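Local coordinates for protein type-2 restriction enzyme AgeI (Thalassobius gelatinovorus, PDB 5DWA) that recognises the double-stranded DNA sequence 5'-ACCGGT-3' and cleaves it after the first A, leaving fragments with terminal 5'-phosphates, at residues A172-R183 against D223-F234. Residues are numbered along the deposited sequence; the frame is centred on the assembly and turned at random.
Sequences AERVSDDIPASR and DKRNYIEGHGDF. With nucleotides of chain D; nucleotides of chain C.
Glu173 reaches Asp223, Lys224 and Tyr227 with its two carboxylate oxygens. Its CB packs against C2' of DA4 of chain D, and CG lies 3.4 Å from OP2 of the same nucleotide. A bend at chi2 (-56°) turns the carboxylate toward helix 223-230, bringing CD to 3.3 Å from Asp223 OD2 and still beside that OP2. There OE1 accepts from Tyr227 OH at 3.0 Å, on its syn side, while OE2 sits 2.5 Å from Asp223 OD2. The Lys224 ammonium ties this acidic pair to the DNA: NZ donates to Ala172 O, bridges to Asp223 OD1 and more weakly to Glu173 OE2, and bonds OP2 of DG3 of chain D. A leucine here would probably leave the two carboxylates without their shared counter-charge and the phosphate without this bond. Ile179 CD1 makes a CH-pi contact over the Tyr227 ring. Arg183 grips Asp233 OD1 side-on through NE (2.9 Å) and NH2, and Ser182 OG donates to Asp233 O. Helix 178-187 with the turn before it and helix 223-230 with the turn after it meet as connections of two successive beta-alpha-beta crossovers in the PD-(D/E)XK nuclease fold, their Glu173 and Lys224 end at the DNA backbone.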
loop_
_atom_site.group_PDB
_atom_site.type_symbol
_atom_site.label_atom_id
_atom_site.label_comp_id
_atom_site.label_asym_id
_atom_site.label_seq_id
_atom_site.Cartn_x
_atom_site.Cartn_y
_atom_site.Cartn_z
ATOM N N ALA A 172 -0.096 4.315 -8.048
ATOM C CA ALA A 172 0.683 3.074 -7.918
ATOM C C ALA A 172 -0.243 1.885 -8.129
ATOM O O ALA A 172 -1.017 1.885 -9.079
ATOM C CB ALA A 172 1.389 2.994 -6.564
ATOM N N GLU A 173 -0.198 0.881 -7.262
ATOM C CA GLU A 173 -1.249 -0.134 -7.325
ATOM C C GLU A 173 -2.198 0.042 -6.156
ATOM O O GLU A 173 -3.105 -0.763 -5.940
ATOM C CB GLU A 173 -0.669 -1.548 -7.334
ATOM C CG GLU A 173 -0.092 -1.970 -8.680
ATOM C CD GLU A 173 -1.092 -1.872 -9.820
ATOM O OE1 GLU A 173 -2.316 -2.015 -9.592
ATOM O OE2 GLU A 173 -0.645 -1.642 -10.958
ATOM N N ARG A 174 -1.989 1.117 -5.411
ATOM C CA ARG A 174 -2.819 1.403 -4.255
ATOM C C ARG A 174 -4.239 1.784 -4.665
ATOM O O ARG A 174 -5.168 1.653 -3.875
ATOM C CB ARG A 174 -2.174 2.504 -3.420
ATOM C CG ARG A 174 -1.017 1.993 -2.584
ATOM C CD ARG A 174 -0.307 3.114 -1.864
ATOM N NE ARG A 174 0.577 3.854 -2.753
ATOM C CZ ARG A 174 0.265 4.994 -3.357
ATOM N NH1 ARG A 174 -0.913 5.577 -3.138
ATOM N NH2 ARG A 174 1.144 5.571 -4.164
ATOM N N VAL A 175 -4.422 2.206 -5.910
ATOM C CA VAL A 175 -5.756 2.548 -6.374
ATOM C C VAL A 175 -6.624 1.281 -6.443
ATOM O O VAL A 175 -7.854 1.351 -6.378
ATOM C CB VAL A 175 -5.708 3.286 -7.737
ATOM C CG1 VAL A 175 -5.147 2.380 -8.827
ATOM C CG2 VAL A 175 -7.100 3.801 -8.123
ATOM N N SER A 176 -5.983 0.120 -6.559
ATOM C CA SER A 176 -6.711 -1.142 -6.531
ATOM C C SER A 176 -7.428 -1.341 -5.195
ATOM O O SER A 176 -8.450 -2.031 -5.135
ATOM C CB SER A 176 -5.767 -2.314 -6.811
ATOM O OG SER A 176 -5.109 -2.142 -8.051
ATOM N N ASP A 177 -6.902 -0.720 -4.139
ATOM C CA ASP A 177 -7.537 -0.750 -2.814
ATOM C C ASP A 177 -8.935 -0.145 -2.866
ATOM O O ASP A 177 -9.816 -0.525 -2.095
ATOM C CB ASP A 177 -6.729 0.024 -1.758
ATOM C CG ASP A 177 -5.339 -0.533 -1.533
ATOM O OD1 ASP A 177 -4.975 -1.552 -2.156
ATOM O OD2 ASP A 177 -4.601 0.066 -0.717
ATOM N N ASP A 178 -9.116 0.828 -3.756
ATOM C CA ASP A 178 -10.382 1.554 -3.867
ATOM C C ASP A 178 -11.412 0.852 -4.727
ATOM O O ASP A 178 -12.588 1.164 -4.651
ATOM C CB ASP A 178 -10.152 2.942 -4.460
ATOM C CG ASP A 178 -9.309 3.821 -3.571
ATOM O OD1 ASP A 178 -9.900 4.577 -2.765
ATOM O OD2 ASP A 178 -8.066 3.750 -3.685
ATOM N N ILE A 179 -10.982 -0.081 -5.565
ATOM C CA ILE A 179 -11.902 -0.656 -6.541
ATOM C C ILE A 179 -13.073 -1.428 -5.906
ATOM O O ILE A 179 -14.216 -1.217 -6.295
ATOM C CB ILE A 179 -11.143 -1.560 -7.534
ATOM C CG1 ILE A 179 -10.269 -0.693 -8.436
ATOM C CG2 ILE A 179 -12.107 -2.377 -8.373
ATOM C CD1 ILE A 179 -9.309 -1.498 -9.307
ATOM N N PRO A 180 -12.812 -2.291 -4.906
ATOM C CA PRO A 180 -13.998 -2.964 -4.353
ATOM C C PRO A 180 -14.976 -1.991 -3.690
ATOM O O PRO A 180 -16.175 -2.125 -3.902
ATOM C CB PRO A 180 -13.400 -3.940 -3.331
ATOM C CG PRO A 180 -12.008 -4.198 -3.838
ATOM C CD PRO A 180 -11.562 -2.870 -4.376
ATOM N N ALA A 181 -14.477 -1.021 -2.930
ATOM C CA ALA A 181 -15.351 -0.005 -2.345
ATOM C C ALA A 181 -16.127 0.723 -3.431
ATOM O O ALA A 181 -17.325 0.960 -3.300
ATOM C CB ALA A 181 -14.543 0.989 -1.519
ATOM N N SER A 182 -15.440 1.074 -4.509
ATOM C CA SER A 182 -16.055 1.844 -5.573
ATOM C C SER A 182 -17.170 1.063 -6.255
ATOM O O SER A 182 -18.238 1.608 -6.527
ATOM C CB SER A 182 -15.006 2.271 -6.598
ATOM O OG SER A 182 -15.587 3.112 -7.575
ATOM N N ARG A 183 -16.917 -0.208 -6.536
ATOM C CA ARG A 183 -17.932 -1.039 -7.162
ATOM C C ARG A 183 -19.157 -1.173 -6.269
ATOM O O ARG A 183 -20.291 -1.152 -6.745
ATOM C CB ARG A 183 -17.365 -2.418 -7.484
ATOM C CG ARG A 183 -16.379 -2.420 -8.622
ATOM C CD ARG A 183 -15.872 -3.826 -8.881
ATOM N NE ARG A 183 -14.860 -3.849 -9.929
ATOM C CZ ARG A 183 -14.147 -4.923 -10.250
ATOM N NH1 ARG A 183 -14.341 -6.066 -9.604
ATOM N NH2 ARG A 183 -13.247 -4.856 -11.218
ATOM N N ASP A 223 -2.369 -0.327 -16.532
ATOM C CA ASP A 223 -3.440 -1.150 -15.985
ATOM C C ASP A 223 -4.451 -0.275 -15.249
ATOM O O ASP A 223 -5.634 -0.596 -15.194
ATOM C CB ASP A 223 -2.882 -2.247 -15.077
ATOM C CG ASP A 223 -2.151 -1.704 -13.874
ATOM O OD1 ASP A 223 -1.844 -0.496 -13.839
ATOM O OD2 ASP A 223 -1.870 -2.511 -12.967
ATOM N N LYS A 224 -3.982 0.851 -14.722
ATOM C CA LYS A 224 -4.856 1.789 -14.039
ATOM C C LYS A 224 -5.853 2.441 -14.988
ATOM O O LYS A 224 -7.014 2.630 -14.630
ATOM C CB LYS A 224 -4.023 2.844 -13.319
ATOM C CG LYS A 224 -3.428 2.325 -12.025
ATOM C CD LYS A 224 -2.131 2.987 -11.711
ATOM C CE LYS A 224 -1.028 2.422 -12.565
ATOM N NZ LYS A 224 -0.428 1.203 -11.965
ATOM N N ARG A 225 -5.420 2.786 -16.197
ATOM C CA ARG A 225 -6.351 3.361 -17.158
ATOM C C ARG A 225 -7.391 2.316 -17.554
ATOM O O ARG A 225 -8.556 2.642 -17.779
ATOM C CB ARG A 225 -5.633 3.889 -18.399
ATOM C CG ARG A 225 -6.581 4.541 -19.399
ATOM C CD ARG A 225 -5.843 5.176 -20.563
ATOM N NE ARG A 225 -5.033 6.312 -20.141
ATOM C CZ ARG A 225 -5.445 7.576 -20.165
ATOM N NH1 ARG A 225 -6.671 7.877 -20.585
ATOM N NH2 ARG A 225 -4.634 8.539 -19.755
ATOM N N ASN A 226 -6.963 1.059 -17.618
ATOM C CA ASN A 226 -7.874 -0.040 -17.922
ATOM C C ASN A 226 -8.946 -0.210 -16.840
ATOM O O ASN A 226 -10.081 -0.543 -17.150
ATOM C CB ASN A 226 -7.097 -1.354 -18.106
ATOM C CG ASN A 226 -6.292 -1.389 -19.398
ATOM O OD1 ASN A 226 -6.640 -0.729 -20.377
ATOM N ND2 ASN A 226 -5.219 -2.171 -19.407
ATOM N N TYR A 227 -8.585 0.026 -15.577
ATOM C CA TYR A 227 -9.560 -0.029 -14.483
ATOM C C TYR A 227 -10.730 0.907 -14.761
ATOM O O TYR A 227 -11.893 0.566 -14.533
ATOM C CB TYR A 227 -8.927 0.367 -13.140
ATOM C CG TYR A 227 -7.813 -0.519 -12.619
ATOM C CD1 TYR A 227 -7.733 -1.864 -12.952
ATOM C CD2 TYR A 227 -6.839 0.004 -11.772
ATOM C CE1 TYR A 227 -6.711 -2.663 -12.462
ATOM C CE2 TYR A 227 -5.814 -0.785 -11.282
ATOM C CZ TYR A 227 -5.755 -2.118 -11.629
ATOM O OH TYR A 227 -4.734 -2.906 -11.142
ATOM N N ILE A 228 -10.400 2.104 -15.238
ATOM C CA ILE A 228 -11.374 3.154 -15.471
ATOM C C ILE A 228 -12.094 3.023 -16.808
ATOM O O ILE A 228 -13.324 2.907 -16.860
ATOM C CB ILE A 228 -10.696 4.535 -15.407
ATOM C CG1 ILE A 228 -10.088 4.754 -14.021
ATOM C CG2 ILE A 228 -11.680 5.645 -15.745
ATOM C CD1 ILE A 228 -8.906 5.720 -14.008
ATOM N N GLU A 229 -11.323 3.039 -17.889
ATOM C CA GLU A 229 -11.889 3.075 -19.230
ATOM C C GLU A 229 -12.394 1.713 -19.687
ATOM O O GLU A 229 -13.314 1.628 -20.496
ATOM C CB GLU A 229 -10.850 3.609 -20.223
ATOM C CG GLU A 229 -10.401 5.037 -19.921
ATOM C CD GLU A 229 -9.455 5.588 -20.967
ATOM O OE1 GLU A 229 -8.978 4.804 -21.815
ATOM O OE2 GLU A 229 -9.192 6.806 -20.944
ATOM N N GLY A 230 -11.796 0.647 -19.168
ATOM C CA GLY A 230 -12.172 -0.691 -19.591
ATOM C C GLY A 230 -13.187 -1.330 -18.667
ATOM O O GLY A 230 -14.276 -1.713 -19.095
ATOM N N HIS A 231 -12.832 -1.432 -17.390
ATOM C CA HIS A 231 -13.666 -2.114 -16.407
ATOM C C HIS A 231 -14.757 -1.220 -15.808
ATOM O O HIS A 231 -15.733 -1.720 -15.246
ATOM C CB HIS A 231 -12.797 -2.678 -15.281
ATOM C CG HIS A 231 -11.833 -3.731 -15.729
ATOM N ND1 HIS A 231 -10.764 -4.140 -14.959
ATOM C CD2 HIS A 231 -11.777 -4.463 -16.868
ATOM C CE1 HIS A 231 -10.091 -5.075 -15.604
ATOM N NE2 HIS A 231 -10.685 -5.290 -16.765
ATOM N N GLY A 232 -14.590 0.095 -15.923
ATOM C CA GLY A 232 -15.552 1.038 -15.370
ATOM C C GLY A 232 -15.629 1.013 -13.856
ATOM O O GLY A 232 -16.718 1.081 -13.278
ATOM N N ASP A 233 -14.469 0.934 -13.209
ATOM C CA ASP A 233 -14.409 0.757 -11.760
ATOM C C ASP A 233 -14.746 2.025 -10.964
ATOM O O ASP A 233 -14.899 1.954 -9.749
ATOM C CB ASP A 233 -13.022 0.257 -11.347
ATOM C CG ASP A 233 -12.784 -1.193 -11.726
ATOM O OD1 ASP A 233 -13.774 -1.946 -11.849
ATOM O OD2 ASP A 233 -11.605 -1.577 -11.890
ATOM N N PHE A 234 -14.848 3.169 -11.643
ATOM C CA PHE A 234 -15.194 4.451 -11.010
ATOM C C PHE A 234 -16.188 5.213 -11.879
ATOM O O PHE A 234 -16.234 5.017 -13.093
ATOM C CB PHE A 234 -13.942 5.323 -10.776
ATOM C CG PHE A 234 -12.927 4.688 -9.885
ATOM C CD1 PHE A 234 -12.993 4.849 -8.511
ATOM C CD2 PHE A 234 -11.915 3.905 -10.417
ATOM C CE1 PHE A 234 -12.065 4.243 -7.683
ATOM C CE2 PHE A 234 -10.982 3.299 -9.600
ATOM C CZ PHE A 234 -11.052 3.471 -8.228
ATOM P P DG D 3 1.511 -0.506 -14.947
ATOM O OP1 DG D 3 0.521 -0.900 -15.977
ATOM O OP2 DG D 3 1.457 0.838 -14.345
ATOM O "O5'" DG D 3 1.494 -1.589 -13.766
ATOM C "C5'" DG D 3 1.668 -2.959 -14.087
ATOM C "C4'" DG D 3 2.458 -3.708 -13.021
ATOM O "O4'" DG D 3 3.808 -3.179 -12.903
ATOM C "C3'" DG D 3 1.880 -3.684 -11.613
ATOM O "O3'" DG D 3 2.169 -4.953 -11.009
ATOM C "C2'" DG D 3 2.673 -2.549 -10.954
ATOM C "C1'" DG D 3 4.050 -2.784 -11.562
ATOM N N9 DG D 3 4.921 -1.609 -11.610
ATOM C C8 DG D 3 4.612 -0.364 -12.103
ATOM N N7 DG D 3 5.616 0.473 -12.065
ATOM C C5 DG D 3 6.669 -0.279 -11.548
ATOM C C6 DG D 3 8.018 0.082 -11.290
ATOM O O6 DG D 3 8.569 1.168 -11.469
ATOM N N1 DG D 3 8.743 -0.976 -10.762
ATOM C C2 DG D 3 8.244 -2.229 -10.524
ATOM N N2 DG D 3 9.101 -3.120 -10.010
ATOM N N3 DG D 3 6.983 -2.582 -10.763
ATOM C C4 DG D 3 6.263 -1.562 -11.280
ATOM P P DC C 6 -2.109 8.095 -0.192
ATOM O OP1 DC C 6 -2.654 9.248 -0.890
ATOM O OP2 DC C 6 -2.472 6.710 -0.539
ATOM O "O5'" DC C 6 -0.522 8.216 -0.307
ATOM C "C5'" DC C 6 0.108 9.389 0.113
ATOM C "C4'" DC C 6 1.603 9.201 0.044
ATOM O "O4'" DC C 6 1.995 8.085 0.871
ATOM C "C3'" DC C 6 2.168 8.931 -1.340
ATOM O "O3'" DC C 6 3.371 9.634 -1.453
ATOM C "C2'" DC C 6 2.407 7.414 -1.341
ATOM C "C1'" DC C 6 2.740 7.144 0.119
ATOM N N1 DC C 6 2.326 5.811 0.596
ATOM C C2 DC C 6 3.254 4.941 1.179
ATOM O O2 DC C 6 4.445 5.265 1.245
ATOM N N3 DC C 6 2.821 3.740 1.637
ATOM C C4 DC C 6 1.533 3.422 1.562
ATOM N N4 DC C 6 1.157 2.227 2.020
ATOM C C5 DC C 6 0.574 4.308 1.005
ATOM C C6 DC C 6 1.004 5.479 0.546
ATOM P P DA D 4 1.183 -5.633 -9.945
ATOM O OP1 DA D 4 1.383 -7.097 -10.102
ATOM O OP2 DA D 4 -0.171 -5.048 -10.071
ATOM O "O5'" DA D 4 1.786 -5.184 -8.536
ATOM C "C5'" DA D 4 2.911 -5.860 -8.021
ATOM C "C4'" DA D 4 3.497 -5.121 -6.841
ATOM O "O4'" DA D 4 4.264 -3.988 -7.301
ATOM C "C3'" DA D 4 2.482 -4.555 -5.844
ATOM O "O3'" DA D 4 2.972 -4.762 -4.561
ATOM C "C2'" DA D 4 2.494 -3.065 -6.158
ATOM C "C1'" DA D 4 3.965 -2.908 -6.464
ATOM N N9 DA D 4 4.316 -1.680 -7.136
ATOM C C8 DA D 4 3.476 -0.777 -7.719
ATOM N N7 DA D 4 4.093 0.246 -8.254
ATOM C C5 DA D 4 5.437 -0.014 -7.996
ATOM C C6 DA D 4 6.617 0.692 -8.288
ATOM N N6 DA D 4 6.642 1.850 -8.948
ATOM N N1 DA D 4 7.781 0.150 -7.884
ATOM C C2 DA D 4 7.764 -1.010 -7.224
ATOM N N3 DA D 4 6.721 -1.761 -6.891
ATOM C C4 DA D 4 5.581 -1.198 -7.311
#